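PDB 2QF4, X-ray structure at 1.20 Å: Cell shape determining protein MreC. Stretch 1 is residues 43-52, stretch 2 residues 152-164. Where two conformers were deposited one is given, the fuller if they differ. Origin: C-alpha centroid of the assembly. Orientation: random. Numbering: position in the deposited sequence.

Stretch 1, residues 43-52: ANGGLIGSVS
Stretch 2 152-164: SADTHNVDVIELV

How do the two backbones lie against each other? Stretch 1 makes a type I' turn from Ala43 to Gly46, closed by Ala43 N to Gly46 O and Gly46 N to Ala43 O, both 3.0 Å, with Asn44 (54/36) and Gly45 (80/-5) at positive phi; strand 46-52 follows. Stretch 2 runs extended through Ala153 (-133/158) and Asp154 (-150/-179), makes a type II turn from Thr155 to Val158, closed by Val158 N to Thr155 O at 3.2 Å, and enters strand 160-164. CA-CA distances set the register: Gly46-Ala153 5.1 Å, Ala43-Ile161 5.6 Å, Ile48-Asp154 5.8 Å, Val51-Leu163 8.0 Å. Gly46 to Ile48 and Ala153 to Thr155 run in roughly the same direction.

What joins them, if no backbone hydrogen bond crosses directly? Water does much of the work. One accepts from Asn44 ND2 and Asp154 N, each 3.0 Å away; a second donates to Leu47 O (2.8 Å) and accepts from Ala153 N (3.0 Å); a third donates to Leu47 O (2.9 Å) and Ala153 O (2.7 Å). Asn44, chi1 m, adds a weak direct bond, ND2 to Asp154 O, 3.2 Å at 124°.

Which side chains fill the space between? Ala43 CB points toward stretch 2, meeting Val158 CG1 (chi1 t) at 3.8 Å and Ile161 CD1 at 3.9 Å. Ile48, chi1 and chi2 both p, places CG1 3.6 Å from Thr155 CG2 (chi1 p) and CD1 4.1 Å from Ile161 CD1. Ile161 (m, m) starts sideways, but its end comes nearer. Farther along, Val51 CG2 (t) meets Leu163 CD2 (m, t) at 3.8 Å. These contacts bury apolar surface.

Why does Ala153 fit so closely? Its CB lies 3.8 Å from Gly46 CA, 3.5 Å from Ala43 O and 4.0 Å from Ile48 CG2. An ideal CB on Gly46 would clash with Ala153 CB at 2.8 Å, so the bare glycine leaves room for the methyl.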

# COMPACT_ATOMS: atom_id res chain seq x y z
N ALA A 43 -6.16 -7.61 -2.28
CA ALA A 43 -6.41 -8.96 -2.76
C ALA A 43 -5.91 -9.88 -1.72
O ALA A 43 -4.90 -9.63 -1.09
CB ALA A 43 -5.68 -9.23 -4.07
N ASN A 44 -6.58 -11.02 -1.57
CA ASN A 44 -6.10 -12.05 -0.66
C ASN A 44 -5.88 -11.48 0.76
O ASN A 44 -4.95 -11.91 1.46
CB ASN A 44 -4.78 -12.66 -1.24
CG ASN A 44 -4.97 -13.41 -2.59
OD1 ASN A 44 -5.99 -14.05 -2.82
ND2 ASN A 44 -3.94 -13.37 -3.45
N GLY A 45 -6.72 -10.54 1.19
CA GLY A 45 -6.62 -9.96 2.54
C GLY A 45 -5.59 -8.86 2.76
O GLY A 45 -5.55 -8.26 3.86
N GLY A 46 -4.77 -8.56 1.75
CA GLY A 46 -3.69 -7.63 1.95
C GLY A 46 -3.59 -6.57 0.88
O GLY A 46 -4.18 -6.65 -0.22
N LEU A 47 -2.79 -5.55 1.19
CA LEU A 47 -2.59 -4.45 0.24
C LEU A 47 -1.81 -4.89 -0.98
O LEU A 47 -0.76 -5.50 -0.87
CB LEU A 47 -1.80 -3.33 0.93
CG LEU A 47 -1.73 -2.01 0.14
CD1 LEU A 47 -3.14 -1.38 -0.01
CD2 LEU A 47 -0.73 -1.06 0.79
N ILE A 48 -2.35 -4.56 -2.16
CA ILE A 48 -1.64 -4.85 -3.42
C ILE A 48 -1.35 -3.63 -4.26
O ILE A 48 -0.56 -3.72 -5.17
CB ILE A 48 -2.32 -5.99 -4.22
CG1 ILE A 48 -3.74 -5.64 -4.67
CG2 ILE A 48 -2.30 -7.29 -3.40
CD1 ILE A 48 -3.80 -4.75 -5.90
N GLY A 49 -1.90 -2.48 -3.93
CA GLY A 49 -1.67 -1.29 -4.72
C GLY A 49 -2.52 -0.12 -4.28
O GLY A 49 -3.22 -0.19 -3.28
N SER A 50 -2.45 0.93 -5.08
CA SER A 50 -3.16 2.20 -4.84
C SER A 50 -3.82 2.62 -6.13
O SER A 50 -3.30 2.35 -7.21
CB SER A 50 -2.20 3.27 -4.33
OG SER A 50 -1.08 3.38 -5.18
N VAL A 51 -4.98 3.28 -6.04
CA VAL A 51 -5.62 3.78 -7.24
C VAL A 51 -4.77 4.89 -7.82
O VAL A 51 -4.40 5.84 -7.10
CB VAL A 51 -7.07 4.28 -6.95
CG1 VAL A 51 -7.63 5.09 -8.11
CG2 VAL A 51 -7.98 3.11 -6.58
N SER A 52 -4.46 4.80 -9.11
CA SER A 52 -3.73 5.87 -9.76
C SER A 52 -4.56 6.68 -10.72
O SER A 52 -4.22 7.82 -10.97
CB SER A 52 -2.51 5.32 -10.44
OG SER A 52 -2.85 4.33 -11.35
N SER A 152 2.72 -9.50 2.26
CA SER A 152 1.92 -10.69 2.56
C SER A 152 0.90 -11.06 1.48
O SER A 152 0.37 -12.17 1.53
CB SER A 152 1.28 -10.59 3.92
OG SER A 152 0.62 -9.39 4.04
N ALA A 153 0.63 -10.18 0.53
CA ALA A 153 -0.28 -10.47 -0.56
C ALA A 153 0.32 -10.06 -1.90
O ALA A 153 1.20 -9.21 -1.99
CB ALA A 153 -1.53 -9.72 -0.34
N ASP A 154 -0.20 -10.67 -2.95
CA ASP A 154 0.10 -10.26 -4.32
C ASP A 154 -1.09 -10.56 -5.20
O ASP A 154 -2.15 -10.98 -4.72
CB ASP A 154 1.41 -10.87 -4.86
CG ASP A 154 1.34 -12.36 -5.00
OD1 ASP A 154 2.37 -13.04 -4.75
OD2 ASP A 154 0.27 -12.89 -5.38
N THR A 155 -0.95 -10.25 -6.48
CA THR A 155 -2.04 -10.39 -7.42
C THR A 155 -1.85 -11.54 -8.43
O THR A 155 -2.52 -11.59 -9.44
CB THR A 155 -2.34 -9.06 -8.15
OG1 THR A 155 -1.21 -8.64 -8.91
CG2 THR A 155 -2.74 -7.97 -7.18
N HIS A 156 -0.97 -12.48 -8.09
CA HIS A 156 -0.75 -13.67 -8.93
C HIS A 156 -1.99 -14.53 -8.94
O HIS A 156 -2.50 -14.90 -7.89
CB HIS A 156 0.45 -14.44 -8.38
CG HIS A 156 0.85 -15.61 -9.22
ND1 HIS A 156 1.36 -15.47 -10.49
CD2 HIS A 156 0.80 -16.95 -8.97
CE1 HIS A 156 1.62 -16.67 -10.99
NE2 HIS A 156 1.28 -17.58 -10.09
N ASN A 157 -2.51 -14.81 -10.13
CA ASN A 157 -3.74 -15.60 -10.28
C ASN A 157 -4.93 -15.03 -9.50
O ASN A 157 -5.76 -15.76 -8.95
CB ASN A 157 -3.50 -17.07 -9.89
CG ASN A 157 -2.43 -17.75 -10.75
OD1 ASN A 157 -2.29 -17.46 -11.94
ND2 ASN A 157 -1.67 -18.66 -10.14
N VAL A 158 -4.97 -13.70 -9.45
CA VAL A 158 -6.10 -12.99 -8.86
C VAL A 158 -6.83 -12.26 -9.98
O VAL A 158 -6.20 -11.57 -10.76
CB VAL A 158 -5.57 -11.98 -7.79
CG1 VAL A 158 -6.66 -11.04 -7.31
CG2 VAL A 158 -4.96 -12.74 -6.62
N ASP A 159 -8.15 -12.40 -10.05
CA ASP A 159 -8.85 -11.66 -11.09
C ASP A 159 -9.97 -10.76 -10.60
O ASP A 159 -10.67 -10.22 -11.41
CB ASP A 159 -9.22 -12.57 -12.27
CG ASP A 159 -10.45 -13.46 -11.93
OD1 ASP A 159 -10.89 -13.51 -10.78
OD2 ASP A 159 -10.96 -14.18 -12.83
N VAL A 160 -10.10 -10.58 -9.29
CA VAL A 160 -11.01 -9.59 -8.71
C VAL A 160 -10.18 -8.86 -7.67
O VAL A 160 -9.46 -9.48 -6.88
CB VAL A 160 -12.25 -10.26 -8.06
CG1 VAL A 160 -13.08 -9.24 -7.29
CG2 VAL A 160 -13.08 -11.02 -9.13
N ILE A 161 -10.29 -7.54 -7.67
CA ILE A 161 -9.61 -6.67 -6.72
C ILE A 161 -10.66 -5.87 -5.99
O ILE A 161 -11.63 -5.45 -6.57
CB ILE A 161 -8.65 -5.74 -7.47
CG1 ILE A 161 -7.56 -6.54 -8.20
CG2 ILE A 161 -8.04 -4.67 -6.57
CD1 ILE A 161 -6.61 -7.32 -7.34
N GLU A 162 -10.44 -5.66 -4.70
CA GLU A 162 -11.30 -4.81 -3.91
C GLU A 162 -10.65 -3.45 -3.65
O GLU A 162 -9.57 -3.36 -3.12
CB GLU A 162 -11.61 -5.49 -2.58
CG GLU A 162 -12.65 -4.73 -1.76
CD GLU A 162 -13.00 -5.43 -0.48
OE1 GLU A 162 -12.95 -6.66 -0.43
OE2 GLU A 162 -13.40 -4.75 0.46
N LEU A 163 -11.32 -2.39 -4.05
CA LEU A 163 -10.92 -1.03 -3.75
C LEU A 163 -11.56 -0.63 -2.42
O LEU A 163 -12.70 -0.98 -2.14
CB LEU A 163 -11.41 -0.08 -4.83
CG LEU A 163 -10.93 -0.34 -6.25
CD1 LEU A 163 -11.52 0.70 -7.17
CD2 LEU A 163 -9.38 -0.40 -6.30
N VAL A 164 -10.80 0.10 -1.60
CA VAL A 164 -11.25 0.46 -0.23
C VAL A 164 -10.84 1.91 0.00
O VAL A 164 -9.68 2.30 -0.18
CB VAL A 164 -10.61 -0.45 0.84
CG1 VAL A 164 -11.12 -0.11 2.26
CG2 VAL A 164 -10.87 -1.95 0.57
O HOH W 1 -1.33 -13.36 -2.07
O HOH W 2 0.64 -7.21 0.89
O HOH W 3 1.24 -6.59 -2.62